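Local coordinates for tyrosine--tRNA ligase (Pyrococcus horikoshii, PDB 2CYC), which probably catalyses ATP-dependent activation of tyrosine and its transfer to the acceptor end of tRNA(Tyr), working as a homodimeric class I aminoacyl-tRNA synthetase, at residues T15-L19 with M188-K192; H224-L229 with D291-I296; R6-V10 with K63-K67; A197-K203 with K215-A220; I237-F243 with V284-P288. All coordinates share one frame; numbering follows the deposited sequence.

Contact 1. Residues T15-L19 with M188-K192. With TYR (tyrosine), chain C.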
# COMPACT_ATOMS: atom_id res chain seq x y z
N THR A 15 26.59 6.70 17.43
CA THR A 15 25.19 6.76 17.84
C THR A 15 24.87 8.21 18.18
O THR A 15 25.65 8.88 18.86
CB THR A 15 24.91 5.91 19.09
OG1 THR A 15 25.04 4.52 18.77
CG2 THR A 15 23.50 6.19 19.60
N GLU A 16 23.72 8.69 17.72
CA GLU A 16 23.31 10.06 18.01
C GLU A 16 22.03 10.07 18.85
O GLU A 16 21.81 10.97 19.65
CB GLU A 16 23.07 10.83 16.71
CG GLU A 16 22.46 12.22 16.91
CD GLU A 16 22.36 13.02 15.62
OE1 GLU A 16 21.61 14.03 15.61
OE2 GLU A 16 23.02 12.66 14.63
N GLU A 17 21.20 9.06 18.67
CA GLU A 17 19.95 9.00 19.40
C GLU A 17 19.50 7.56 19.62
O GLU A 17 19.67 6.70 18.75
CB GLU A 17 18.86 9.75 18.62
CG GLU A 17 17.46 9.73 19.26
CD GLU A 17 16.38 10.36 18.38
OE1 GLU A 17 15.62 11.20 18.90
OE2 GLU A 17 16.27 10.02 17.17
N VAL A 18 18.92 7.31 20.79
CA VAL A 18 18.37 6.00 21.10
C VAL A 18 16.98 6.19 21.67
O VAL A 18 16.80 6.93 22.63
CB VAL A 18 19.22 5.23 22.14
CG1 VAL A 18 18.52 3.90 22.50
CG2 VAL A 18 20.60 4.95 21.58
N LEU A 19 15.99 5.55 21.04
CA LEU A 19 14.61 5.62 21.53
C LEU A 19 14.21 4.21 21.97
O LEU A 19 13.84 3.39 21.14
CB LEU A 19 13.66 6.07 20.41
CG LEU A 19 13.98 7.39 19.69
CD1 LEU A 19 13.05 7.58 18.51
CD2 LEU A 19 13.85 8.54 20.69
N MET A 188 20.09 8.97 11.30
CA MET A 188 19.09 9.90 11.85
C MET A 188 17.94 10.31 10.93
O MET A 188 16.85 10.60 11.42
CB MET A 188 19.77 11.18 12.35
CG MET A 188 20.29 11.10 13.78
SD MET A 188 18.97 10.94 15.00
CE MET A 188 18.32 12.61 15.07
N ASP A 189 18.16 10.33 9.62
CA ASP A 189 17.10 10.73 8.69
C ASP A 189 16.00 9.70 8.50
O ASP A 189 15.01 9.96 7.81
CB ASP A 189 17.68 11.15 7.33
CG ASP A 189 18.59 10.09 6.70
OD1 ASP A 189 18.68 8.96 7.21
OD2 ASP A 189 19.22 10.40 5.67
N GLN A 190 16.16 8.54 9.12
CA GLN A 190 15.14 7.49 9.02
C GLN A 190 14.30 7.42 10.29
O GLN A 190 13.39 6.61 10.37
CB GLN A 190 15.81 6.13 8.83
CG GLN A 190 16.73 6.04 7.63
CD GLN A 190 16.01 6.36 6.36
OE1 GLN A 190 15.05 5.68 5.99
NE2 GLN A 190 16.46 7.40 5.67
N ARG A 191 14.59 8.28 11.27
CA ARG A 191 13.89 8.23 12.56
C ARG A 191 12.37 8.26 12.53
O ARG A 191 11.72 7.67 13.39
CB ARG A 191 14.42 9.32 13.51
CG ARG A 191 13.94 10.74 13.22
CD ARG A 191 14.62 11.72 14.16
NE ARG A 191 14.35 11.41 15.56
CZ ARG A 191 13.22 11.73 16.19
NH1 ARG A 191 13.06 11.40 17.47
NH2 ARG A 191 12.27 12.39 15.55
N LYS A 192 11.80 8.95 11.55
CA LYS A 192 10.35 9.01 11.47
C LYS A 192 9.71 7.64 11.36
O LYS A 192 8.68 7.37 11.99
CB LYS A 192 9.91 9.86 10.28
CG LYS A 192 10.05 11.36 10.51
CD LYS A 192 9.70 12.12 9.24
CE LYS A 192 9.88 13.61 9.42
NZ LYS A 192 9.52 14.31 8.16
N TYR C . 14.77 4.16 3.73
CA TYR C . 16.18 3.68 3.85
C TYR C . 17.13 4.64 3.14
O TYR C . 16.64 5.54 2.43
CB TYR C . 16.31 2.27 3.26
CG TYR C . 15.51 1.22 4.01
CD1 TYR C . 15.76 0.95 5.35
CD2 TYR C . 14.49 0.50 3.37
CE1 TYR C . 15.02 -0.02 6.05
CE2 TYR C . 13.75 -0.46 4.05
CZ TYR C . 14.01 -0.72 5.39
OH TYR C . 13.27 -1.68 6.06
OXT TYR C . 18.36 4.46 3.29

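Contact 2. Residues H224-L229 with D291-I296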
# COMPACT_ATOMS: atom_id res chain seq x y z
N HIS A 224 24.89 9.19 13.64
CA HIS A 224 25.19 10.50 13.07
C HIS A 224 25.36 10.44 11.55
O HIS A 224 25.91 9.48 11.00
CB HIS A 224 26.47 11.03 13.73
CG HIS A 224 26.96 12.33 13.17
ND1 HIS A 224 26.38 13.54 13.48
CD2 HIS A 224 27.99 12.60 12.33
CE1 HIS A 224 27.03 14.51 12.86
NE2 HIS A 224 28.02 13.97 12.16
N LEU A 225 24.86 11.47 10.87
CA LEU A 225 25.00 11.54 9.42
C LEU A 225 26.23 12.39 9.07
O LEU A 225 26.25 13.59 9.34
CB LEU A 225 23.75 12.17 8.80
CG LEU A 225 22.40 11.50 9.06
CD1 LEU A 225 21.29 12.32 8.39
CD2 LEU A 225 22.41 10.07 8.51
N LEU A 226 27.26 11.77 8.50
CA LEU A 226 28.45 12.54 8.13
C LEU A 226 28.10 13.54 7.02
O LEU A 226 27.37 13.22 6.08
CB LEU A 226 29.57 11.61 7.64
CG LEU A 226 30.21 10.64 8.64
CD1 LEU A 226 31.25 9.79 7.91
CD2 LEU A 226 30.87 11.41 9.78
N LEU A 227 28.63 14.75 7.15
CA LEU A 227 28.41 15.80 6.16
C LEU A 227 29.24 15.59 4.90
O LEU A 227 30.30 14.97 4.95
CB LEU A 227 28.79 17.16 6.74
CG LEU A 227 27.93 17.69 7.88
CD1 LEU A 227 28.56 18.96 8.44
CD2 LEU A 227 26.50 17.95 7.37
N GLY A 228 28.74 16.10 3.78
CA GLY A 228 29.49 16.02 2.55
C GLY A 228 30.61 17.05 2.72
O GLY A 228 30.52 17.90 3.59
N LEU A 229 31.65 16.99 1.88
CA LEU A 229 32.77 17.92 2.01
C LEU A 229 32.59 19.28 1.33
O LEU A 229 33.42 20.16 1.50
CB LEU A 229 34.04 17.25 1.47
CG LEU A 229 34.43 15.95 2.19
CD1 LEU A 229 35.58 15.27 1.46
CD2 LEU A 229 34.80 16.26 3.63
N ASP A 291 33.96 17.26 11.32
CA ASP A 291 32.85 16.32 11.48
C ASP A 291 33.39 14.89 11.29
O ASP A 291 33.10 14.00 12.09
CB ASP A 291 31.77 16.63 10.43
CG ASP A 291 30.50 15.81 10.61
OD1 ASP A 291 30.12 15.07 9.68
OD2 ASP A 291 29.87 15.90 11.69
N TRP A 292 34.20 14.70 10.25
CA TRP A 292 34.80 13.41 9.96
C TRP A 292 35.84 13.03 11.01
O TRP A 292 35.98 11.86 11.39
CB TRP A 292 35.43 13.43 8.56
CG TRP A 292 34.43 13.44 7.43
CD1 TRP A 292 33.14 13.90 7.48
CD2 TRP A 292 34.65 13.02 6.07
NE1 TRP A 292 32.55 13.79 6.24
CE2 TRP A 292 33.45 13.26 5.36
CE3 TRP A 292 35.75 12.47 5.38
CZ2 TRP A 292 33.31 12.96 3.99
CZ3 TRP A 292 35.61 12.17 4.02
CH2 TRP A 292 34.40 12.42 3.34
N VAL A 293 36.59 14.03 11.48
CA VAL A 293 37.61 13.79 12.50
C VAL A 293 36.93 13.29 13.79
O VAL A 293 37.38 12.34 14.41
CB VAL A 293 38.42 15.08 12.84
CG1 VAL A 293 39.25 14.87 14.10
CG2 VAL A 293 39.33 15.46 11.68
N GLU A 294 35.84 13.94 14.17
CA GLU A 294 35.16 13.55 15.38
C GLU A 294 34.52 12.16 15.33
O GLU A 294 34.71 11.37 16.24
CB GLU A 294 34.06 14.55 15.74
CG GLU A 294 33.37 14.19 17.06
CD GLU A 294 32.34 15.20 17.49
OE1 GLU A 294 31.83 15.08 18.63
OE2 GLU A 294 32.02 16.12 16.70
N TYR A 295 33.79 11.87 14.26
CA TYR A 295 33.09 10.59 14.14
C TYR A 295 33.84 9.40 13.55
O TYR A 295 33.44 8.26 13.76
CB TYR A 295 31.78 10.81 13.39
CG TYR A 295 30.81 11.60 14.23
CD1 TYR A 295 30.00 10.96 15.18
CD2 TYR A 295 30.74 13.00 14.14
CE1 TYR A 295 29.14 11.69 16.00
CE2 TYR A 295 29.89 13.74 14.96
CZ TYR A 295 29.10 13.08 15.89
OH TYR A 295 28.26 13.81 16.71
N ILE A 296 34.93 9.65 12.83
CA ILE A 296 35.70 8.55 12.27
C ILE A 296 36.98 8.36 13.08
O ILE A 296 37.14 7.36 13.80
CB ILE A 296 36.06 8.80 10.77
CG1 ILE A 296 34.77 8.91 9.94
CG2 ILE A 296 36.92 7.65 10.24
CD1 ILE A 296 34.99 9.07 8.43

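Contact 3. Residues R6-V10 with K63-K67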
# COMPACT_ATOMS: atom_id res chain seq x y z
N ARG A 6 27.02 -3.23 27.98
CA ARG A 6 26.20 -3.51 26.78
C ARG A 6 25.51 -2.23 26.32
O ARG A 6 25.48 -1.92 25.12
CB ARG A 6 25.14 -4.58 27.09
CG ARG A 6 25.75 -5.92 27.46
CD ARG A 6 25.22 -7.03 26.55
NE ARG A 6 23.98 -7.55 27.09
CZ ARG A 6 23.18 -8.42 26.48
NH1 ARG A 6 23.46 -8.91 25.28
NH2 ARG A 6 22.10 -8.82 27.12
N ILE A 7 24.94 -1.50 27.27
CA ILE A 7 24.27 -0.24 26.97
C ILE A 7 25.24 0.74 26.34
O ILE A 7 24.92 1.38 25.34
CB ILE A 7 23.66 0.38 28.25
CG1 ILE A 7 22.44 -0.46 28.67
CG2 ILE A 7 23.30 1.85 28.00
CD1 ILE A 7 21.80 -0.02 29.99
N ASN A 8 26.44 0.85 26.92
CA ASN A 8 27.44 1.78 26.39
C ASN A 8 27.85 1.44 24.96
O ASN A 8 28.14 2.33 24.17
CB ASN A 8 28.68 1.82 27.28
CG ASN A 8 28.46 2.56 28.57
OD1 ASN A 8 27.54 3.37 28.68
ND2 ASN A 8 29.31 2.30 29.56
N LEU A 9 27.92 0.15 24.64
CA LEU A 9 28.29 -0.26 23.28
C LEU A 9 27.22 0.26 22.31
O LEU A 9 27.53 0.72 21.20
CB LEU A 9 28.37 -1.79 23.19
CG LEU A 9 29.69 -2.59 23.10
CD1 LEU A 9 30.89 -1.69 22.94
CD2 LEU A 9 29.82 -3.46 24.34
N VAL A 10 25.95 0.19 22.71
CA VAL A 10 24.87 0.66 21.85
C VAL A 10 24.92 2.18 21.74
O VAL A 10 24.72 2.76 20.67
CB VAL A 10 23.49 0.22 22.39
CG1 VAL A 10 22.36 0.87 21.58
CG2 VAL A 10 23.37 -1.28 22.34
N LYS A 63 29.48 -6.93 19.58
CA LYS A 63 30.16 -7.06 20.87
C LYS A 63 29.22 -7.04 22.06
O LYS A 63 29.55 -7.55 23.13
CB LYS A 63 31.20 -5.94 21.05
CG LYS A 63 32.42 -6.10 20.17
CD LYS A 63 33.47 -5.03 20.45
CE LYS A 63 34.65 -5.13 19.48
NZ LYS A 63 34.25 -4.92 18.06
N ALA A 64 28.05 -6.45 21.87
CA ALA A 64 27.06 -6.39 22.94
C ALA A 64 26.21 -7.65 22.93
O ALA A 64 25.32 -7.81 23.76
CB ALA A 64 26.17 -5.16 22.76
N GLY A 65 26.47 -8.56 21.99
CA GLY A 65 25.68 -9.78 21.93
C GLY A 65 24.36 -9.61 21.19
O GLY A 65 23.38 -10.28 21.51
N ILE A 66 24.34 -8.72 20.20
CA ILE A 66 23.15 -8.47 19.38
C ILE A 66 23.37 -9.11 18.01
O ILE A 66 24.44 -8.95 17.42
CB ILE A 66 22.93 -6.95 19.20
CG1 ILE A 66 22.62 -6.30 20.56
CG2 ILE A 66 21.80 -6.71 18.19
CD1 ILE A 66 22.70 -4.79 20.55
N LYS A 67 22.37 -9.84 17.51
CA LYS A 67 22.48 -10.47 16.18
C LYS A 67 22.24 -9.39 15.13
O LYS A 67 21.15 -8.82 15.05
CB LYS A 67 21.44 -11.58 16.03
CG LYS A 67 21.60 -12.43 14.77
CD LYS A 67 22.90 -13.26 14.81
CE LYS A 67 23.02 -14.17 13.59
NZ LYS A 67 24.39 -14.75 13.42

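Contact 4. Residues A197-K203 with K215-A220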
# COMPACT_ATOMS: atom_id res chain seq x y z
N ALA A 197 6.97 2.97 14.06
CA ALA A 197 7.12 1.58 14.47
C ALA A 197 6.87 1.43 15.98
O ALA A 197 6.18 0.53 16.42
CB ALA A 197 8.52 1.08 14.12
N ILE A 198 7.45 2.34 16.76
CA ILE A 198 7.28 2.29 18.20
C ILE A 198 5.83 2.55 18.59
O ILE A 198 5.31 1.89 19.49
CB ILE A 198 8.24 3.28 18.88
CG1 ILE A 198 9.67 2.75 18.74
CG2 ILE A 198 7.89 3.46 20.34
CD1 ILE A 198 10.76 3.77 19.09
N GLU A 199 5.18 3.49 17.91
CA GLU A 199 3.77 3.81 18.17
C GLU A 199 2.79 2.65 17.89
O GLU A 199 1.84 2.43 18.65
CB GLU A 199 3.33 5.01 17.33
CG GLU A 199 3.57 6.37 17.96
CD GLU A 199 3.33 7.52 16.98
OE1 GLU A 199 2.39 7.41 16.16
OE2 GLU A 199 4.07 8.53 17.04
N VAL A 200 3.01 1.90 16.81
CA VAL A 200 2.10 0.81 16.46
C VAL A 200 2.49 -0.58 16.98
O VAL A 200 1.71 -1.52 16.86
CB VAL A 200 1.93 0.68 14.92
CG1 VAL A 200 1.52 2.04 14.32
CG2 VAL A 200 3.24 0.17 14.29
N ALA A 201 3.69 -0.70 17.54
CA ALA A 201 4.19 -2.01 18.00
C ALA A 201 3.21 -2.89 18.77
O ALA A 201 3.04 -4.07 18.44
CB ALA A 201 5.45 -1.82 18.85
N GLN A 202 2.58 -2.33 19.79
CA GLN A 202 1.68 -3.10 20.61
C GLN A 202 0.27 -3.25 20.06
O GLN A 202 -0.56 -3.93 20.66
CB GLN A 202 1.66 -2.51 22.02
CG GLN A 202 3.04 -2.58 22.67
CD GLN A 202 3.06 -2.05 24.10
OE1 GLN A 202 3.72 -2.62 24.96
NE2 GLN A 202 2.36 -0.96 24.34
N LYS A 203 0.01 -2.65 18.91
CA LYS A 203 -1.31 -2.76 18.28
C LYS A 203 -1.33 -3.81 17.17
O LYS A 203 -2.40 -4.15 16.67
CB LYS A 203 -1.71 -1.42 17.67
CG LYS A 203 -1.62 -0.25 18.64
CD LYS A 203 -2.06 1.03 17.95
CE LYS A 203 -1.88 2.23 18.87
NZ LYS A 203 -2.39 3.47 18.22
N LYS A 215 3.89 -7.74 24.49
CA LYS A 215 4.18 -7.16 23.19
C LYS A 215 5.23 -6.08 23.44
O LYS A 215 5.02 -5.17 24.24
CB LYS A 215 2.93 -6.54 22.57
CG LYS A 215 1.98 -7.57 21.98
CD LYS A 215 0.79 -6.91 21.27
CE LYS A 215 -0.15 -7.95 20.69
NZ LYS A 215 -1.26 -7.31 19.92
N LEU A 216 6.36 -6.21 22.77
CA LEU A 216 7.45 -5.27 22.94
C LEU A 216 7.50 -4.18 21.88
O LEU A 216 6.90 -4.30 20.82
CB LEU A 216 8.79 -6.01 22.91
CG LEU A 216 9.00 -7.19 23.85
CD1 LEU A 216 10.39 -7.77 23.58
CD2 LEU A 216 8.86 -6.74 25.31
N LYS A 217 8.23 -3.12 22.21
CA LYS A 217 8.44 -2.01 21.30
C LYS A 217 9.91 -2.12 20.90
O LYS A 217 10.78 -2.30 21.75
CB LYS A 217 8.21 -0.67 22.00
CG LYS A 217 6.76 -0.41 22.34
CD LYS A 217 6.56 0.93 23.04
CE LYS A 217 5.09 1.12 23.42
NZ LYS A 217 4.80 2.44 24.04
N PRO A 218 10.20 -2.06 19.60
CA PRO A 218 11.61 -2.16 19.24
C PRO A 218 12.34 -0.90 19.69
O PRO A 218 11.72 0.15 19.86
CB PRO A 218 11.57 -2.27 17.71
CG PRO A 218 10.34 -1.45 17.37
CD PRO A 218 9.35 -1.92 18.41
N VAL A 219 13.64 -1.03 19.89
CA VAL A 219 14.49 0.09 20.29
C VAL A 219 15.08 0.66 19.00
O VAL A 219 15.60 -0.09 18.17
CB VAL A 219 15.65 -0.40 21.19
CG1 VAL A 219 16.66 0.72 21.40
CG2 VAL A 219 15.10 -0.86 22.54
N ALA A 220 14.99 1.97 18.82
CA ALA A 220 15.54 2.63 17.64
C ALA A 220 16.91 3.20 17.99
O ALA A 220 17.06 3.87 19.01
CB ALA A 220 14.60 3.75 17.18
O HOH W 1 5.10 -5.61 19.15

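Contact 5. Residues I237-F243 with V284-P288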
# COMPACT_ATOMS: atom_id res chain seq x y z
N ILE A 237 26.42 30.89 8.22
CA ILE A 237 25.12 30.32 8.58
C ILE A 237 24.66 31.07 9.82
O ILE A 237 25.34 31.08 10.84
CB ILE A 237 25.24 28.81 8.88
CG1 ILE A 237 25.76 28.08 7.63
CG2 ILE A 237 23.90 28.24 9.30
CD1 ILE A 237 25.95 26.59 7.80
N GLU A 238 23.49 31.69 9.73
CA GLU A 238 22.94 32.48 10.83
C GLU A 238 22.23 31.72 11.95
O GLU A 238 22.87 31.27 12.90
CB GLU A 238 22.02 33.56 10.25
CG GLU A 238 22.78 34.67 9.51
CD GLU A 238 21.93 35.40 8.48
OE1 GLU A 238 21.70 34.83 7.39
OE2 GLU A 238 21.51 36.54 8.75
N SER A 239 20.91 31.57 11.85
CA SER A 239 20.12 30.88 12.88
C SER A 239 20.48 29.42 13.12
O SER A 239 21.19 28.79 12.33
CB SER A 239 18.64 30.97 12.53
OG SER A 239 18.34 30.24 11.35
N GLU A 240 19.97 28.88 14.22
CA GLU A 240 20.19 27.50 14.60
C GLU A 240 19.30 26.60 13.74
O GLU A 240 19.69 25.50 13.36
CB GLU A 240 19.84 27.29 16.07
CG GLU A 240 20.29 25.96 16.64
CD GLU A 240 21.79 25.76 16.54
OE1 GLU A 240 22.53 26.75 16.76
OE2 GLU A 240 22.23 24.63 16.26
N GLU A 241 18.10 27.09 13.44
CA GLU A 241 17.17 26.34 12.61
C GLU A 241 17.79 26.19 11.23
O GLU A 241 17.62 25.18 10.56
CB GLU A 241 15.84 27.09 12.50
CG GLU A 241 14.73 26.30 11.83
CD GLU A 241 14.24 25.14 12.67
OE1 GLU A 241 15.06 24.27 13.04
OE2 GLU A 241 13.03 25.09 12.98
N GLU A 242 18.53 27.22 10.82
CA GLU A 242 19.20 27.24 9.53
C GLU A 242 20.36 26.25 9.54
O GLU A 242 20.64 25.58 8.55
CB GLU A 242 19.71 28.66 9.24
CG GLU A 242 20.12 28.90 7.80
CD GLU A 242 20.42 30.36 7.53
OE1 GLU A 242 21.38 30.89 8.13
OE2 GLU A 242 19.70 30.98 6.72
N PHE A 243 21.04 26.17 10.68
CA PHE A 243 22.16 25.26 10.87
C PHE A 243 21.65 23.85 10.55
O PHE A 243 22.14 23.19 9.64
CB PHE A 243 22.62 25.33 12.33
CG PHE A 243 23.90 24.59 12.61
CD1 PHE A 243 24.07 23.94 13.84
CD2 PHE A 243 24.93 24.55 11.68
CE1 PHE A 243 25.26 23.26 14.12
CE2 PHE A 243 26.12 23.87 11.95
CZ PHE A 243 26.28 23.23 13.18
N VAL A 284 34.45 25.91 13.92
CA VAL A 284 34.12 24.64 14.56
C VAL A 284 32.63 24.34 14.62
O VAL A 284 32.24 23.26 15.06
CB VAL A 284 34.68 24.56 16.00
CG1 VAL A 284 36.20 24.64 15.99
CG2 VAL A 284 34.08 25.66 16.86
N ARG A 285 31.80 25.28 14.19
CA ARG A 285 30.34 25.09 14.19
C ARG A 285 29.91 24.25 12.98
O ARG A 285 29.19 23.26 13.11
CB ARG A 285 29.64 26.45 14.15
CG ARG A 285 28.14 26.38 13.92
CD ARG A 285 27.61 27.76 13.51
NE ARG A 285 26.19 27.77 13.17
CZ ARG A 285 25.21 27.59 14.05
NH1 ARG A 285 23.95 27.62 13.65
NH2 ARG A 285 25.49 27.38 15.33
N TYR A 286 30.34 24.66 11.79
CA TYR A 286 30.02 23.92 10.57
C TYR A 286 31.36 23.68 9.87
O TYR A 286 31.94 24.59 9.27
CB TYR A 286 29.07 24.72 9.66
CG TYR A 286 28.64 23.90 8.47
CD1 TYR A 286 29.50 23.70 7.40
CD2 TYR A 286 27.41 23.24 8.46
CE1 TYR A 286 29.16 22.87 6.34
CE2 TYR A 286 27.06 22.40 7.41
CZ TYR A 286 27.94 22.21 6.35
OH TYR A 286 27.62 21.37 5.31
N ASN A 287 31.83 22.44 9.96
CA ASN A 287 33.09 22.07 9.36
C ASN A 287 33.06 20.58 9.02
O ASN A 287 33.22 19.73 9.90
CB ASN A 287 34.20 22.37 10.38
CG ASN A 287 35.59 22.23 9.82
OD1 ASN A 287 36.50 22.99 10.19
ND2 ASN A 287 35.79 21.25 8.95
N PRO A 288 32.84 20.25 7.74
CA PRO A 288 32.78 18.85 7.32
C PRO A 288 34.02 18.04 7.72
O PRO A 288 33.91 16.88 8.11
CB PRO A 288 32.63 18.96 5.80
CG PRO A 288 31.84 20.24 5.65
CD PRO A 288 32.54 21.15 6.62

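Contact 1. Residues T15-L19 with M188-K192
Strand 15-19 passes the short 3-10 turn that leads into helix 191-200, the backbones coming nearest where the CA atoms of Glu16 and Met188 lie 7.5 Å apart. Side chains fill that gap. Met188, bent at chi2 and chi3, crosses Glu16 at about a right angle, its CG 3.3 Å from Glu16 OE2 and its CE beside OE1. The same bend delivers the sulfur to the next residue, with Met188 SD 3.6 Å from Glu17 OE2. Glu16 and Glu17 both face His222 on the antiparallel strand 214-223, a classic beta bulge in the central sheet of the class I nucleotide-binding fold. Arg191 takes the carboxylate of Glu17 side-on, one nitrogen to each oxygen. Arg191 NE donates to Glu17 OE2 at 2.9 Å, almost straight at 175°, within the guanidinium plane and onto the syn lone pair. Arg191 NH1 meets Glu17 OE1 at 2.9 Å by a more bent bond, for the two flat groups are turned 35° apart. Placing CG of Arg191 between backbone N and carbonyl carbon (chi1 76°) and kinking the chain at chi3 presents that flank. Glu17 OE2 is also bonded to His222 ND1, and Leu19 CD1 rests 4.0 Å from Arg191 NH1. Gln190, between these residues, serves the active site: its OE1 accepts from N of the bound tyrosine at 2.7 Å. Its amide is held by NE2, which donates to Asp189 OD1 at 3.1 Å from above the carboxylate plane and also bonds Ile152 O, while Asp189 OD2 pairs with Lys251 of the KMSKS motif.

Contact 2. Residues H224-L229 with D291-I296
His224 and Asp291 form a His-carboxylate hydrogen bond, and it pins the loop after strand 214-223 to helix 288-297. NE2 of His224 donates to the syn lone pair of Asp291 OD2 at 2.7 Å, tilted somewhat from the imidazole plane; a second, weak bond reaches OD1. The other main donor to this carboxylate is backbone: Leu227 N meets Asp291 OD1 at 3.0 Å on its anti side, so both oxygens are held and the group can hardly turn. A carboxylate so close would probably favour a positive imidazole. Behind the histidine, the ring of Tyr295 lies in an offset stack, centroids 3.7 Å apart and planes only 9° from parallel. CG swung anti to the backbone N (chi1 176°) carries the His224 imidazole over the tyrosine ring. His224 CB adds a CH-pi contact with that ring. One helical turn holds Asp291 and Tyr295 on the same side, which lets one imidazole meet the acid at its edge and the phenol ring on its face. Farther out the chemistry turns apolar. Leu226 reaches Tyr295 CB with CD2, and its CD1 lies 3.8 Å from Ile296 CD1, next to Met53 of helix 48-63. Trp292, backed by Leu347 and Met252, is held on a face and at an edge: Leu229 CD2 sits over its six-membered ring, and NE1 donates in the carbonyl plane to Leu227 O at 2.8 Å.

Contact 3. Residues R6-V10 with K63-K67
Ala64 sits against helix 3-11, its CB directed at the turn between Arg6 and Leu9, and the backbones are close here, with Arg6 CA and Ala64 CA 4.9 Å apart. A residue this small lets the helix settle directly on the loop: Ala64 CB meets Leu9 CB at 4.0 Å. Deeper in, Val10 CG2 touches Ile66 CD1 at 4.0 Å, the two side chains crossing at about a right angle. Val10 turns that methyl inward because CG1 takes the position anti to the backbone N (chi1 173°). Phe61 touches both residues, while Leu24 of helix 21-30 adds to the cover over Val10. The outer side is looser. Leu9 CG passes Lys63 CB at 4.2 Å, but the rest of the lysine leads away into solvent. Arg6, bent at chi2 and chi3, wraps back over the loop, and its NH1 points at Ala64 O in the guanidinium plane as a hydrogen bond; the carbonyl is crowded in the model, which leaves the details of that bond doubtful. Gly65 follows at a positive phi of 83°, where a side chain would press on Arg6 NH1 and on the preceding carbonyl. Its two bonds back into the last turn make a Schellman motif ending helix 48-63, the helix of the beta-alpha-beta crossover between parallel strands 36-40 and 69-72 in the class I synthetase fold.

Contact 4. Residues A197-K203 with K215-A220
Ala201 and Lys217 mark one of the closest approaches between residues 197-203 and 215-220, their CA atoms 5.4 Å apart. Apolar contacts form the inner row. Ala201 CB rests 3.9 Å from Pro218 CD and also against the carbonyl O of Leu216. Ile198 keeps CG1 anti to its carbonyl carbon (chi1 -71°), which carries the longer branch along the strand: CG1 packs on Pro218 O, and the CD1 methyl ends 4.3 Å from Ala220 CB. The aliphatic parts of two extended lysines form the outer row. Lys217 crosses Ile198 at about a right angle, its CD 3.9 Å from Ile198 CG2, while its CG lies over Ala201 CB and its CE beside the end of Gln202. Shortening this arm to an alanine would probably uncover Ile198 CG2 and leave the Gln202 side chain freer to move at the surface. Lys215 packs its CB 4.0 Å from Gln202 CG and runs on past Gln202 O, bringing its NZ to a hydrogen bond with Leu204 O. Polar bridging falls to a water, which donates to Ala201 O at 2.7 Å and to Leu216 O at 2.8 Å and so joins two backbone carbonyls. The contact packs the helix of the beta-alpha-beta crossover between parallel strands 183-187 and 214-223 on its second strand; Phe177 of helix 164-178 touches Ala201 and Pro218, Leu19 of strand 15-19 meets Ile198 and Ala220, and the side chains of Leu216 and Val219 turn away to pack on helix 21-30 across the sheet.

Contact 5. Residues I237-F243 with V284-P288
Ile237, just ahead of helix 240-250, directs its CD1 at the ring of Tyr286, meeting CD2 at 3.7 Å. Next along the chain, Glu238 offers its backbone N to Glu242 OE1 at 2.8 Å, its own carboxylate pairing with Lys234. Ser239 is the N-cap: its OG accepts from Glu242 N at 3.1 Å, and both bonds tie Glu238 and Ser239 to the first turn of the helix. Glu240, bent at chi2, brings OE1 to the edge of the Arg285 guanidinium, 3.3 Å from NH2, in a weak salt-bridge bond with the two planes 86° apart. Phe243 carries the centre of the contact. Its CG is anti to the backbone N (chi1 -172°), which lays the ring beneath Arg285, and the side chains slide past each other in opposite directions. Arg285 CZ stands 3.9 Å from the centroid of the Phe243 ring, a cation-pi stack with planes 29° apart, and Arg285 CG makes a CH-pi contact farther along the same face. The stack buries Arg285 NE without a polar partner. Phe243 CE2 also meets Tyr286 CD2 at 3.8 Å, edge against edge. Were Phe243 a serine instead, the guanidinium would probably lose the surface that holds it flat and be left with mainly the weak Glu240 bond. Lys247 adds a second cation-pi partner to Phe243. Beyond the contact, Tyr286 leans on Ile246 and Met250 of helix 240-250, Val284 packs on helix 322-330, and Asn287 occupies the N-cap position of helix 288-297.

Contacts 1 and 4 share helix 191-200 and meet neighbouring strands of the same sheet: one is a surface salt bridge beside the tyrosine pocket, the other a partly buried apolar seam edged by lysine chains. They touch through Leu19 and Ala220. Contact 3 uses helix 3-11, which precedes strand 15-19 in the chain, is joined to contact 1 through Val10 and Thr15, and relies largely on aliphatic packing. Contact 2, with the most buried residues alongside contact 4, combines a doubly held carboxylate with aromatic stacking. Contact 5 abuts it where Pro288 packs on Gly228, yet is a surface contact dominated by cation-pi stacking.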